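One contact in two related proteins. Structure 1 is ofchtiv-allosamidin from Ostrinia furnacalis, which probably hydrolyses chitin as a member of glycosyl hydrolase family 18, being a group IV chitinase of the Asian corn borer moth: PDB 6JM7 (chain A, 1.57 Å), residues D119-D124 and L159-A164. Structure 2 is insect group II chitinase from Ostrinia furnacalis: PDB 5Y29 (chain B, 1.80 Å), residues D121-D126 and L164-A169. Structure 2 is superposed on structure 1 by the backbone atoms of these residues (RMSD 0.17 Å); each is numbered along its deposited sequence.

Structure 1 (6JM7).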
loop_
_atom_site.group_PDB
_atom_site.type_symbol
_atom_site.label_atom_id
_atom_site.label_comp_id
_atom_site.label_asym_id
_atom_site.label_seq_id
_atom_site.Cartn_x
_atom_site.Cartn_y
_atom_site.Cartn_z
ATOM N N ASP A 119 6.136 -15.389 -9.124
ATOM C CA ASP A 119 5.685 -16.460 -8.246
ATOM C C ASP A 119 4.196 -16.400 -7.956
ATOM O O ASP A 119 3.674 -17.272 -7.249
ATOM C CB ASP A 119 6.483 -16.416 -6.938
ATOM C CG ASP A 119 7.956 -16.615 -7.175
ATOM O OD1 ASP A 119 8.330 -17.715 -7.653
ATOM O OD2 ASP A 119 8.736 -15.661 -6.945
ATOM N N GLY A 120 3.496 -15.412 -8.487
ATOM C CA GLY A 120 2.082 -15.295 -8.210
ATOM C C GLY A 120 1.564 -13.926 -8.601
ATOM O O GLY A 120 2.281 -13.097 -9.160
ATOM N N LEU A 121 0.296 -13.717 -8.263
ATOM C CA LEU A 121 -0.478 -12.560 -8.677
ATOM C C LEU A 121 -1.039 -11.885 -7.442
ATOM O O LEU A 121 -1.591 -12.560 -6.564
ATOM C CB LEU A 121 -1.626 -12.974 -9.596
ATOM C CG LEU A 121 -2.556 -11.855 -10.071
ATOM C CD1 LEU A 121 -1.840 -10.938 -11.062
ATOM C CD2 LEU A 121 -3.819 -12.443 -10.693
ATOM N N ASP A 122 -0.907 -10.559 -7.389
ATOM C CA ASP A 122 -1.565 -9.709 -6.404
ATOM C C ASP A 122 -2.666 -8.935 -7.118
ATOM O O ASP A 122 -2.386 -8.217 -8.083
ATOM C CB ASP A 122 -0.551 -8.756 -5.768
ATOM C CG ASP A 122 -1.157 -7.902 -4.682
ATOM O OD1 ASP A 122 -1.828 -8.464 -3.791
ATOM O OD2 ASP A 122 -0.943 -6.662 -4.710
ATOM N N VAL A 123 -3.909 -9.075 -6.661
ATOM C CA VAL A 123 -5.043 -8.394 -7.290
ATOM C C VAL A 123 -5.352 -7.141 -6.484
ATOM O O VAL A 123 -5.692 -7.228 -5.296
ATOM C CB VAL A 123 -6.276 -9.307 -7.385
ATOM C CG1 VAL A 123 -7.402 -8.591 -8.119
ATOM C CG2 VAL A 123 -5.926 -10.602 -8.109
ATOM N N ASP A 124 -5.226 -5.975 -7.134
ATOM C CA ASP A 124 -5.453 -4.666 -6.528
ATOM C C ASP A 124 -6.558 -3.907 -7.255
ATOM O O ASP A 124 -6.340 -2.786 -7.735
ATOM C CB ASP A 124 -4.172 -3.829 -6.561
ATOM C CG ASP A 124 -3.053 -4.432 -5.749
ATOM O OD1 ASP A 124 -3.143 -5.628 -5.415
ATOM O OD2 ASP A 124 -2.085 -3.707 -5.431
ATOM N N LEU A 159 1.460 -21.481 -7.542
ATOM C CA LEU A 159 1.573 -20.027 -7.554
ATOM C C LEU A 159 0.793 -19.382 -6.413
ATOM O O LEU A 159 -0.208 -19.920 -5.931
ATOM C CB LEU A 159 1.079 -19.473 -8.889
ATOM C CG LEU A 159 1.941 -19.832 -10.101
ATOM C CD1 LEU A 159 1.175 -19.533 -11.391
ATOM C CD2 LEU A 159 3.280 -19.095 -10.070
ATOM N N LEU A 160 1.269 -18.210 -5.992
ATOM C CA LEU A 160 0.626 -17.426 -4.949
ATOM C C LEU A 160 -0.494 -16.566 -5.526
ATOM O O LEU A 160 -0.429 -16.115 -6.670
ATOM C CB LEU A 160 1.650 -16.525 -4.253
ATOM C CG LEU A 160 2.783 -17.254 -3.519
ATOM C CD1 LEU A 160 3.824 -16.259 -3.035
ATOM C CD2 LEU A 160 2.236 -18.044 -2.344
ATOM N N LEU A 161 -1.520 -16.333 -4.709
ATOM C CA LEU A 161 -2.603 -15.411 -5.040
ATOM C C LEU A 161 -2.856 -14.527 -3.828
ATOM O O LEU A 161 -3.187 -15.027 -2.748
ATOM C CB LEU A 161 -3.874 -16.163 -5.430
ATOM C CG LEU A 161 -5.080 -15.272 -5.692
ATOM C CD1 LEU A 161 -4.851 -14.406 -6.911
ATOM C CD2 LEU A 161 -6.351 -16.119 -5.821
ATOM N N THR A 162 -2.690 -13.224 -3.993
ATOM C CA THR A 162 -2.891 -12.294 -2.891
ATOM C C THR A 162 -3.780 -11.161 -3.372
ATOM O O THR A 162 -4.063 -11.032 -4.568
ATOM C CB THR A 162 -1.555 -11.741 -2.351
ATOM O OG1 THR A 162 -0.916 -10.914 -3.343
ATOM C CG2 THR A 162 -0.619 -12.873 -1.994
ATOM N N VAL A 163 -4.231 -10.338 -2.423
ATOM C CA VAL A 163 -5.023 -9.155 -2.731
ATOM C C VAL A 163 -4.532 -7.983 -1.895
ATOM O O VAL A 163 -3.921 -8.145 -0.837
ATOM C CB VAL A 163 -6.544 -9.356 -2.489
ATOM C CG1 VAL A 163 -7.132 -10.366 -3.485
ATOM C CG2 VAL A 163 -6.813 -9.784 -1.055
ATOM N N ALA A 164 -4.802 -6.785 -2.401
ATOM C CA ALA A 164 -4.730 -5.550 -1.634
ATOM C C ALA A 164 -6.144 -4.999 -1.548
ATOM O O ALA A 164 -6.835 -4.912 -2.573
ATOM C CB ALA A 164 -3.787 -4.535 -2.293
#

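Structure 2 (5Y29).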
loop_
_atom_site.group_PDB
_atom_site.type_symbol
_atom_site.label_atom_id
_atom_site.label_comp_id
_atom_site.label_asym_id
_atom_site.label_seq_id
_atom_site.Cartn_x
_atom_site.Cartn_y
_atom_site.Cartn_z
ATOM N N ASP B 121 6.147 -15.453 -9.190
ATOM C CA ASP B 121 5.702 -16.445 -8.219
ATOM C C ASP B 121 4.211 -16.376 -7.926
ATOM O O ASP B 121 3.685 -17.285 -7.272
ATOM C CB ASP B 121 6.454 -16.274 -6.903
ATOM C CG ASP B 121 7.892 -16.706 -6.996
ATOM O OD1 ASP B 121 8.156 -17.788 -7.570
ATOM O OD2 ASP B 121 8.756 -15.955 -6.499
ATOM N N GLY B 122 3.525 -15.331 -8.365
ATOM C CA GLY B 122 2.122 -15.212 -8.017
ATOM C C GLY B 122 1.511 -13.956 -8.593
ATOM O O GLY B 122 2.166 -13.168 -9.283
ATOM N N LEU B 123 0.227 -13.793 -8.299
ATOM C CA LEU B 123 -0.558 -12.653 -8.743
ATOM C C LEU B 123 -1.109 -11.939 -7.521
ATOM O O LEU B 123 -1.562 -12.582 -6.570
ATOM C CB LEU B 123 -1.708 -13.106 -9.653
ATOM C CG LEU B 123 -2.624 -12.025 -10.230
ATOM C CD1 LEU B 123 -1.851 -11.174 -11.232
ATOM C CD2 LEU B 123 -3.820 -12.678 -10.894
ATOM N N ASP B 124 -1.068 -10.611 -7.552
ATOM C CA ASP B 124 -1.643 -9.771 -6.508
ATOM C C ASP B 124 -2.761 -8.950 -7.138
ATOM O O ASP B 124 -2.524 -8.214 -8.099
ATOM C CB ASP B 124 -0.570 -8.872 -5.886
ATOM C CG ASP B 124 -1.096 -8.038 -4.729
ATOM O OD1 ASP B 124 -1.576 -8.625 -3.727
ATOM O OD2 ASP B 124 -1.011 -6.791 -4.813
ATOM N N LEU B 125 -3.980 -9.096 -6.623
ATOM C CA LEU B 125 -5.122 -8.360 -7.152
ATOM C C LEU B 125 -5.254 -7.031 -6.418
ATOM O O LEU B 125 -5.360 -7.004 -5.189
ATOM C CB LEU B 125 -6.402 -9.179 -7.005
ATOM C CG LEU B 125 -6.364 -10.487 -7.790
ATOM C CD1 LEU B 125 -7.553 -11.354 -7.402
ATOM C CD2 LEU B 125 -6.357 -10.194 -9.284
ATOM N N ASP B 126 -5.271 -5.932 -7.171
ATOM C CA ASP B 126 -5.385 -4.595 -6.591
ATOM C C ASP B 126 -6.475 -3.803 -7.318
ATOM O O ASP B 126 -6.241 -2.730 -7.869
ATOM C CB ASP B 126 -4.050 -3.857 -6.636
ATOM C CG ASP B 126 -4.050 -2.619 -5.771
ATOM O OD1 ASP B 126 -5.089 -2.346 -5.130
ATOM O OD2 ASP B 126 -3.021 -1.915 -5.734
ATOM N N LEU B 164 1.686 -21.519 -7.383
ATOM C CA LEU B 164 1.764 -20.070 -7.512
ATOM C C LEU B 164 0.882 -19.394 -6.468
ATOM O O LEU B 164 -0.136 -19.943 -6.033
ATOM C CB LEU B 164 1.351 -19.629 -8.919
ATOM C CG LEU B 164 2.255 -20.139 -10.047
ATOM C CD1 LEU B 164 1.631 -19.865 -11.402
ATOM C CD2 LEU B 164 3.629 -19.490 -9.947
ATOM N N LEU B 165 1.286 -18.189 -6.072
ATOM C CA LEU B 165 0.626 -17.438 -5.013
ATOM C C LEU B 165 -0.503 -16.578 -5.562
ATOM O O LEU B 165 -0.496 -16.172 -6.725
ATOM C CB LEU B 165 1.629 -16.542 -4.285
ATOM C CG LEU B 165 2.828 -17.283 -3.693
ATOM C CD1 LEU B 165 3.861 -16.296 -3.177
ATOM C CD2 LEU B 165 2.344 -18.216 -2.583
ATOM N N LEU B 166 -1.474 -16.295 -4.697
ATOM C CA LEU B 166 -2.565 -15.382 -5.018
ATOM C C LEU B 166 -2.837 -14.535 -3.792
ATOM O O LEU B 166 -3.093 -15.071 -2.707
ATOM C CB LEU B 166 -3.830 -16.136 -5.437
ATOM C CG LEU B 166 -5.008 -15.242 -5.837
ATOM C CD1 LEU B 166 -4.653 -14.405 -7.051
ATOM C CD2 LEU B 166 -6.245 -16.105 -6.105
ATOM N N SER B 167 -2.785 -13.220 -3.962
ATOM C CA SER B 167 -2.999 -12.303 -2.862
ATOM C C SER B 167 -3.835 -11.145 -3.364
ATOM O O SER B 167 -4.073 -10.998 -4.567
ATOM C CB SER B 167 -1.671 -11.796 -2.297
ATOM O OG SER B 167 -0.925 -11.180 -3.330
ATOM N N ALA B 168 -4.279 -10.311 -2.435
ATOM C CA ALA B 168 -5.016 -9.122 -2.831
ATOM C C ALA B 168 -4.692 -7.990 -1.876
ATOM O O ALA B 168 -4.514 -8.212 -0.676
ATOM C CB ALA B 168 -6.533 -9.368 -2.852
ATOM N N ALA B 169 -4.609 -6.781 -2.427
ATOM C CA ALA B 169 -4.573 -5.556 -1.642
ATOM C C ALA B 169 -6.006 -5.080 -1.451
ATOM O O ALA B 169 -6.754 -4.974 -2.428
ATOM C CB ALA B 169 -3.744 -4.485 -2.350
HETATM O O HOH W 1 0.752 -12.858 -4.865
#

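Structure 1 (6JM7)
Two neighbouring parallel strands of the family 18 TIM barrel, 120-124 and 160-165, form this contact, joined by a beta-alpha-beta crossover through helix 138-154. Segment 119-124 holds the first three aspartates of the DxxDxDxE signature of the family. Backbone hydrogen bonds join the pair, among them Thr-162 N to Leu-121 O (2.9 Å). On the barrel-interior face Thr-162 OG1 donates to Asp-122 OD1 over 2.7 Å, reaching the carboxylate on its anti side and 30° out of its plane. A chi1 of 66° sets OG1 between the backbone N and the carbonyl carbon, turned to the acid. The other oxygen, Asp-122 OD2, is hydrogen-bonded to Tyr-9 OH and lies 2.5 Å from Asp-124 OD1. Asp-124 OD1 also rests on Ala-164 CB at 3.4 Å. The opposite face is apolar and packs on helix 138-154: Val-123 CG2 meets Leu-161 CD1 at 4.1 Å, and Val-123 CB meets Val-163 CG1 at 4.1 Å. Leu-161 lies on Leu-150 and Val-163 on Leu-147 of that helix.

Structure 2 (5Y29)
The aspartates of the family 18 DxxDxDxE signature, Asp-121, Asp-124 and Asp-126, lie on or next to strand 122-126, which pairs in parallel with strand 165-170. Backbone hydrogen bonds join the two, such as Ser-167 N to Leu-123 O (3.0 Å). Facing the barrel interior, Ser-167 OG donates to Asp-124 OD1 over 2.7 Å, arriving on the anti side of the carboxylate and 18° out of its plane. With chi1 at 57°, OG stands between its own backbone N and carbonyl carbon, turned to the acid. A water donates to Ser-167 OG at 2.8 Å and, weakly, to Leu-123 O. Asp-124 OD2 is hydrogen-bonded to Tyr-12 OH. Asp-126 OD1 rests on Ala-169 CB at 3.8 Å and comes close to the carboxylate of Glu-128, the last residue of the signature. On the apolar face, towards helix 143-159, Leu-125 CD1 meets Leu-166 CD1 at 4.2 Å, while Leu-125 CB meets Ala-168 CB at 4.2 Å. Leu-125 lies on Leu-155 and Leu-166 on Leu-159 of that helix.

How the two compare
Both structures pair the same two strands in the same register, with coinciding CA positions and shared backbone hydrogen bonds such as Val-123(A) N to Thr-162(A) O and Leu-125(B) N to Ser-167(B) O. Leu-121(A), Asp-122(A) and Leu-161(A) keep their places in Leu-123(B), Asp-124(B) and Leu-166(B).

On the apolar face, Val-123(A) is exchanged for Leu-125(B). CG2 of Val-123(A) and CG of Leu-125(B) fall 0.6 Å apart after superposition, so the leucine follows that branch and extends it by CD1, which has no valine counterpart; CG1 of Val-123(A) in turn has none in Leu-125(B). Contact with Leu-161(A) or Leu-166(B) is kept in either case. Across from it, the position of Val-163(A) holds Ala-168(B): the CB atoms coincide, while both valine methyls, CG1 and CG2, are without a counterpart. CB still touches the carbonyl O of Val-123(A) or Leu-125(B). Bulk is thus shared differently between the strands, larger on the first in B and on the second in A.

On the interior face, CG2 of Thr-162(A) has no counterpart in Ser-167(B), while the hydroxyl is common to both. OG1 and OG lie 0.3 Å apart after superposition, and the bond to Asp-122(A) or Asp-124(B) is kept at 2.7 Å. A water on Ser-167(B) OG is modelled in B alone.

An aspartate common to both is turned differently. Chi1 is -63° in Asp-124(A) and -167° in Asp-126(B), placing the CG atoms 2.1 Å apart after superposition. The touch on Ala-164(A) or Ala-169(B) persists, but the 2.5 Å approach of Asp-124(A) OD1 to Asp-122(A) OD2 has no equivalent: Asp-126(B) comes no nearer to Asp-124(B) OD2 than its CB, at 4.6 Å, so the close pairing of these two acid groups in A is absent in B.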